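Local coordinates for protein-tyrosine-phosphatase PTP1 (Arabidopsis thaliana, PDB 6KRW) that dephosphorylates phosphotyrosine in proteins, including the MAP kinase MPK6, and together with MKP1 modulates plant defence, at residues V124-R137 and P193-P205. Residues are numbered along the deposited sequence; the frame is centred on the assembly and turned at random.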
# COMPACT_ATOMS: atom_id res chain seq x y z
N VAL A 124 0.71 -11.79 -7.37
CA VAL A 124 -0.71 -11.71 -6.92
C VAL A 124 -1.26 -13.13 -6.72
O VAL A 124 -1.92 -13.39 -5.70
CB VAL A 124 -1.56 -10.93 -7.94
CG1 VAL A 124 -3.04 -11.06 -7.63
CG2 VAL A 124 -1.14 -9.48 -8.03
N ILE A 125 -1.03 -14.00 -7.69
CA ILE A 125 -1.55 -15.39 -7.60
C ILE A 125 -0.84 -16.13 -6.47
O ILE A 125 -1.53 -16.74 -5.63
CB ILE A 125 -1.40 -16.11 -8.95
CG1 ILE A 125 -2.25 -15.41 -10.01
CG2 ILE A 125 -1.75 -17.58 -8.81
CD1 ILE A 125 -2.00 -15.93 -11.42
N GLN A 126 0.49 -16.09 -6.43
CA GLN A 126 1.27 -16.88 -5.45
C GLN A 126 0.95 -16.44 -4.03
O GLN A 126 0.89 -17.31 -3.14
CB GLN A 126 2.76 -16.74 -5.73
CG GLN A 126 3.22 -17.47 -6.99
CD GLN A 126 4.72 -17.49 -7.12
OE1 GLN A 126 5.44 -17.00 -6.25
NE2 GLN A 126 5.20 -18.07 -8.22
N GLN A 127 0.71 -15.15 -3.81
CA GLN A 127 0.42 -14.60 -2.46
C GLN A 127 -1.09 -14.52 -2.21
O GLN A 127 -1.49 -14.12 -1.13
CB GLN A 127 1.07 -13.23 -2.34
CG GLN A 127 2.60 -13.24 -2.46
CD GLN A 127 3.26 -14.14 -1.45
OE1 GLN A 127 2.76 -14.29 -0.33
NE2 GLN A 127 4.38 -14.74 -1.85
N HIS A 128 -1.91 -14.92 -3.19
CA HIS A 128 -3.40 -14.86 -3.14
C HIS A 128 -3.88 -13.52 -2.56
O HIS A 128 -4.70 -13.49 -1.62
CB HIS A 128 -3.99 -16.08 -2.42
CG HIS A 128 -3.47 -16.35 -1.05
ND1 HIS A 128 -3.95 -15.69 0.06
CD2 HIS A 128 -2.48 -17.16 -0.61
CE1 HIS A 128 -3.27 -16.08 1.13
NE2 HIS A 128 -2.40 -17.00 0.75
N CYS A 129 -3.39 -12.43 -3.14
CA CYS A 129 -3.74 -11.06 -2.67
C CYS A 129 -5.17 -10.75 -3.08
O CYS A 129 -5.46 -10.81 -4.26
CB CYS A 129 -2.82 -10.02 -3.29
SG CYS A 129 -1.09 -10.29 -2.83
N PRO A 130 -6.09 -10.44 -2.14
CA PRO A 130 -7.48 -10.17 -2.53
C PRO A 130 -7.73 -8.76 -3.09
O PRO A 130 -8.79 -8.55 -3.72
CB PRO A 130 -8.22 -10.38 -1.20
CG PRO A 130 -7.21 -9.98 -0.15
CD PRO A 130 -5.91 -10.54 -0.69
N ILE A 131 -6.81 -7.83 -2.85
CA ILE A 131 -7.01 -6.37 -3.09
C ILE A 131 -5.74 -5.83 -3.71
O ILE A 131 -4.66 -6.12 -3.19
CB ILE A 131 -7.33 -5.61 -1.79
CG1 ILE A 131 -8.58 -6.16 -1.09
CG2 ILE A 131 -7.40 -4.11 -2.02
CD1 ILE A 131 -9.85 -5.96 -1.81
N ILE A 132 -5.87 -4.93 -4.66
CA ILE A 132 -4.83 -4.01 -5.14
C ILE A 132 -5.31 -2.58 -4.95
O ILE A 132 -6.37 -2.23 -5.47
CB ILE A 132 -4.45 -4.27 -6.59
CG1 ILE A 132 -3.93 -5.69 -6.80
CG2 ILE A 132 -3.47 -3.23 -7.06
CD1 ILE A 132 -3.89 -6.12 -8.26
N VAL A 133 -4.55 -1.79 -4.23
CA VAL A 133 -4.74 -0.34 -4.04
C VAL A 133 -3.72 0.36 -4.90
O VAL A 133 -2.50 0.25 -4.64
CB VAL A 133 -4.69 0.09 -2.57
CG1 VAL A 133 -4.87 1.58 -2.43
CG2 VAL A 133 -5.67 -0.70 -1.73
N MET A 134 -4.22 1.10 -5.88
CA MET A 134 -3.37 1.83 -6.82
C MET A 134 -3.54 3.33 -6.59
O MET A 134 -4.68 3.83 -6.80
CB MET A 134 -3.78 1.48 -8.25
CG MET A 134 -2.99 2.20 -9.28
SD MET A 134 -3.40 1.59 -10.90
CE MET A 134 -2.26 2.59 -11.84
N LEU A 135 -2.49 4.07 -6.24
CA LEU A 135 -2.57 5.48 -5.79
C LEU A 135 -1.87 6.40 -6.78
O LEU A 135 -1.39 7.43 -6.38
CB LEU A 135 -1.94 5.58 -4.40
CG LEU A 135 -2.59 4.69 -3.35
CD1 LEU A 135 -1.72 4.67 -2.08
CD2 LEU A 135 -4.01 5.12 -3.04
N THR A 136 -1.88 6.05 -8.06
CA THR A 136 -1.21 6.89 -9.07
C THR A 136 -2.02 6.82 -10.38
O THR A 136 -2.70 5.85 -10.56
CB THR A 136 0.22 6.40 -9.33
OG1 THR A 136 0.96 7.23 -10.24
CG2 THR A 136 0.28 4.98 -9.82
N ARG A 137 -1.77 7.82 -11.19
CA ARG A 137 -2.08 7.77 -12.63
C ARG A 137 -0.98 6.99 -13.33
O ARG A 137 0.14 6.89 -12.79
CB ARG A 137 -2.18 9.18 -13.23
CG ARG A 137 -3.28 10.03 -12.61
CD ARG A 137 -3.30 11.40 -13.30
NE ARG A 137 -4.33 12.25 -12.76
CZ ARG A 137 -4.65 13.44 -13.32
NH1 ARG A 137 -3.90 13.94 -14.29
NH2 ARG A 137 -5.66 14.15 -12.84
N PRO A 193 -10.75 -19.54 -11.43
CA PRO A 193 -9.84 -18.40 -11.41
C PRO A 193 -9.98 -17.60 -10.11
O PRO A 193 -10.91 -17.79 -9.35
CB PRO A 193 -10.28 -17.58 -12.62
CG PRO A 193 -11.73 -17.92 -12.80
CD PRO A 193 -11.86 -19.38 -12.39
N MET A 194 -9.03 -16.70 -9.88
CA MET A 194 -8.94 -15.92 -8.64
C MET A 194 -9.50 -14.51 -8.86
O MET A 194 -9.17 -13.86 -9.87
CB MET A 194 -7.49 -15.83 -8.20
CG MET A 194 -7.28 -14.95 -7.02
SD MET A 194 -5.56 -15.09 -6.50
CE MET A 194 -5.24 -13.43 -5.93
N SER A 195 -10.33 -14.05 -7.92
CA SER A 195 -10.96 -12.70 -7.98
C SER A 195 -10.11 -11.71 -7.19
O SER A 195 -9.77 -11.99 -6.05
CB SER A 195 -12.38 -12.74 -7.48
OG SER A 195 -13.17 -13.54 -8.33
N VAL A 196 -9.83 -10.56 -7.79
CA VAL A 196 -9.07 -9.47 -7.15
C VAL A 196 -9.83 -8.17 -7.33
O VAL A 196 -10.14 -7.83 -8.49
CB VAL A 196 -7.66 -9.37 -7.77
CG1 VAL A 196 -6.90 -8.22 -7.13
CG2 VAL A 196 -6.91 -10.69 -7.64
N LEU A 197 -10.10 -7.48 -6.24
CA LEU A 197 -10.67 -6.10 -6.34
C LEU A 197 -9.52 -5.09 -6.47
O LEU A 197 -8.64 -5.03 -5.57
CB LEU A 197 -11.55 -5.76 -5.14
CG LEU A 197 -12.20 -4.38 -5.21
CD1 LEU A 197 -13.17 -4.27 -6.38
CD2 LEU A 197 -12.89 -4.06 -3.89
N HIS A 198 -9.52 -4.38 -7.58
CA HIS A 198 -8.55 -3.32 -7.91
C HIS A 198 -9.20 -1.97 -7.64
O HIS A 198 -10.28 -1.68 -8.21
CB HIS A 198 -8.06 -3.49 -9.34
CG HIS A 198 -6.98 -2.58 -9.78
ND1 HIS A 198 -7.19 -1.31 -10.26
CD2 HIS A 198 -5.64 -2.80 -9.85
CE1 HIS A 198 -6.05 -0.77 -10.64
NE2 HIS A 198 -5.06 -1.67 -10.36
N ILE A 199 -8.56 -1.18 -6.80
CA ILE A 199 -9.05 0.17 -6.42
C ILE A 199 -8.02 1.19 -6.89
O ILE A 199 -6.90 1.17 -6.39
CB ILE A 199 -9.34 0.27 -4.92
CG1 ILE A 199 -10.26 -0.84 -4.42
CG2 ILE A 199 -9.88 1.64 -4.56
CD1 ILE A 199 -10.43 -0.87 -2.91
N GLN A 200 -8.41 2.05 -7.82
CA GLN A 200 -7.51 3.11 -8.32
C GLN A 200 -7.99 4.49 -7.88
O GLN A 200 -9.18 4.79 -8.09
CB GLN A 200 -7.36 3.05 -9.84
CG GLN A 200 -6.40 4.12 -10.33
CD GLN A 200 -6.24 4.22 -11.82
OE1 GLN A 200 -7.03 3.67 -12.59
NE2 GLN A 200 -5.24 4.97 -12.23
N TYR A 201 -7.07 5.31 -7.39
CA TYR A 201 -7.28 6.71 -6.96
C TYR A 201 -6.37 7.65 -7.78
O TYR A 201 -5.19 7.73 -7.49
CB TYR A 201 -7.05 6.84 -5.46
CG TYR A 201 -7.29 8.23 -4.93
CD1 TYR A 201 -8.31 9.03 -5.44
CD2 TYR A 201 -6.51 8.74 -3.92
CE1 TYR A 201 -8.53 10.31 -4.95
CE2 TYR A 201 -6.73 10.01 -3.41
CZ TYR A 201 -7.74 10.80 -3.92
OH TYR A 201 -7.92 12.04 -3.39
N PRO A 202 -6.79 8.39 -8.89
CA PRO A 202 -5.93 9.30 -9.76
C PRO A 202 -5.75 10.75 -9.27
O PRO A 202 -5.03 11.48 -9.92
CB PRO A 202 -6.73 9.26 -11.08
CG PRO A 202 -8.17 9.20 -10.61
CD PRO A 202 -8.16 8.29 -9.41
N GLU A 203 -6.20 11.05 -8.05
CA GLU A 203 -6.11 12.48 -7.65
C GLU A 203 -5.18 12.63 -6.46
O GLU A 203 -5.38 13.50 -5.62
CB GLU A 203 -7.50 13.04 -7.39
CG GLU A 203 -8.32 13.16 -8.67
CD GLU A 203 -7.62 13.80 -9.86
OE1 GLU A 203 -7.67 13.22 -10.96
OE2 GLU A 203 -7.02 14.90 -9.71
N TRP A 204 -4.14 11.81 -6.43
CA TRP A 204 -3.08 11.97 -5.40
C TRP A 204 -1.78 12.21 -6.14
O TRP A 204 -1.15 11.27 -6.64
CB TRP A 204 -3.02 10.72 -4.53
CG TRP A 204 -2.21 10.86 -3.28
CD1 TRP A 204 -1.26 11.79 -3.00
CD2 TRP A 204 -2.30 10.03 -2.12
NE1 TRP A 204 -0.74 11.60 -1.75
CE2 TRP A 204 -1.38 10.55 -1.17
CE3 TRP A 204 -3.10 8.94 -1.77
CZ2 TRP A 204 -1.19 9.97 0.08
CZ3 TRP A 204 -2.91 8.37 -0.52
CH2 TRP A 204 -1.98 8.88 0.38
N PRO A 205 -1.34 13.47 -6.24
CA PRO A 205 -0.13 13.79 -7.00
C PRO A 205 1.15 13.22 -6.38
O PRO A 205 1.27 13.14 -5.17
CB PRO A 205 -0.07 15.33 -7.03
CG PRO A 205 -1.10 15.81 -6.02
CD PRO A 205 -2.02 14.65 -5.70
O HOH W 1 -11.02 -10.37 -4.11
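Ile132 and Met134 of strand 131-134 are gripped at both backbone polar groups by the segment 193-205, a compact example of how parallel neighbours pair in the middle of a sheet. Five backbone hydrogen bonds join the segments, from Pro130 to Tyr201, the shortest from Met134 N to Ile199 O at 2.7 Å. Packing is tight round His198: Ile132 CG2 lies 3.6 Å from His198 CD2, while Met134 SD meets the ring at its edge, 3.6 Å from His198 CE1. Met134, stretched out with CG anti to the backbone N (chi1 179°), carries its sulfur there and its methyl on to the Gln200 amide. His198 NE2 is hydrogen-bonded to the hydroxyl of Tyr150, which probably helps to fix the turn of the buried imidazole. Gln200 NE2 in turn reaches a lone pair of Thr136 O in the carbonyl plane, 3.2 Å away, and its OE1 pairs with Arg180. Close packing resumes at Met194, whose methyl tucks against Val124 CG1 and the carbonyl oxygens of Val124 and Cys129.

The solvent side is looser. There a water bridges Pro130 O and Ser195 O, and at the far end the extended Arg137 gives NE to Pro202 O (3.0 Å) and NH2 to the syn side of OE1 of exposed Glu203 (2.9 Å), nearly in the guanidinium plane. A leucine here would probably leave the Glu203 carboxylate without its charged mate and Pro202 O without this donor.

Just past the strands, Leu135 CD2 packs 4.1 Å from Trp204 CE3; Leu135 also nears the nucleophile Cys237, and Trp204 O binds Arg243. Such central parallel strands, with 233-236 flanking 131-134, belong to the mixed sheet of the classical tyrosine phosphatase fold, whose loops frame the catalytic pocket.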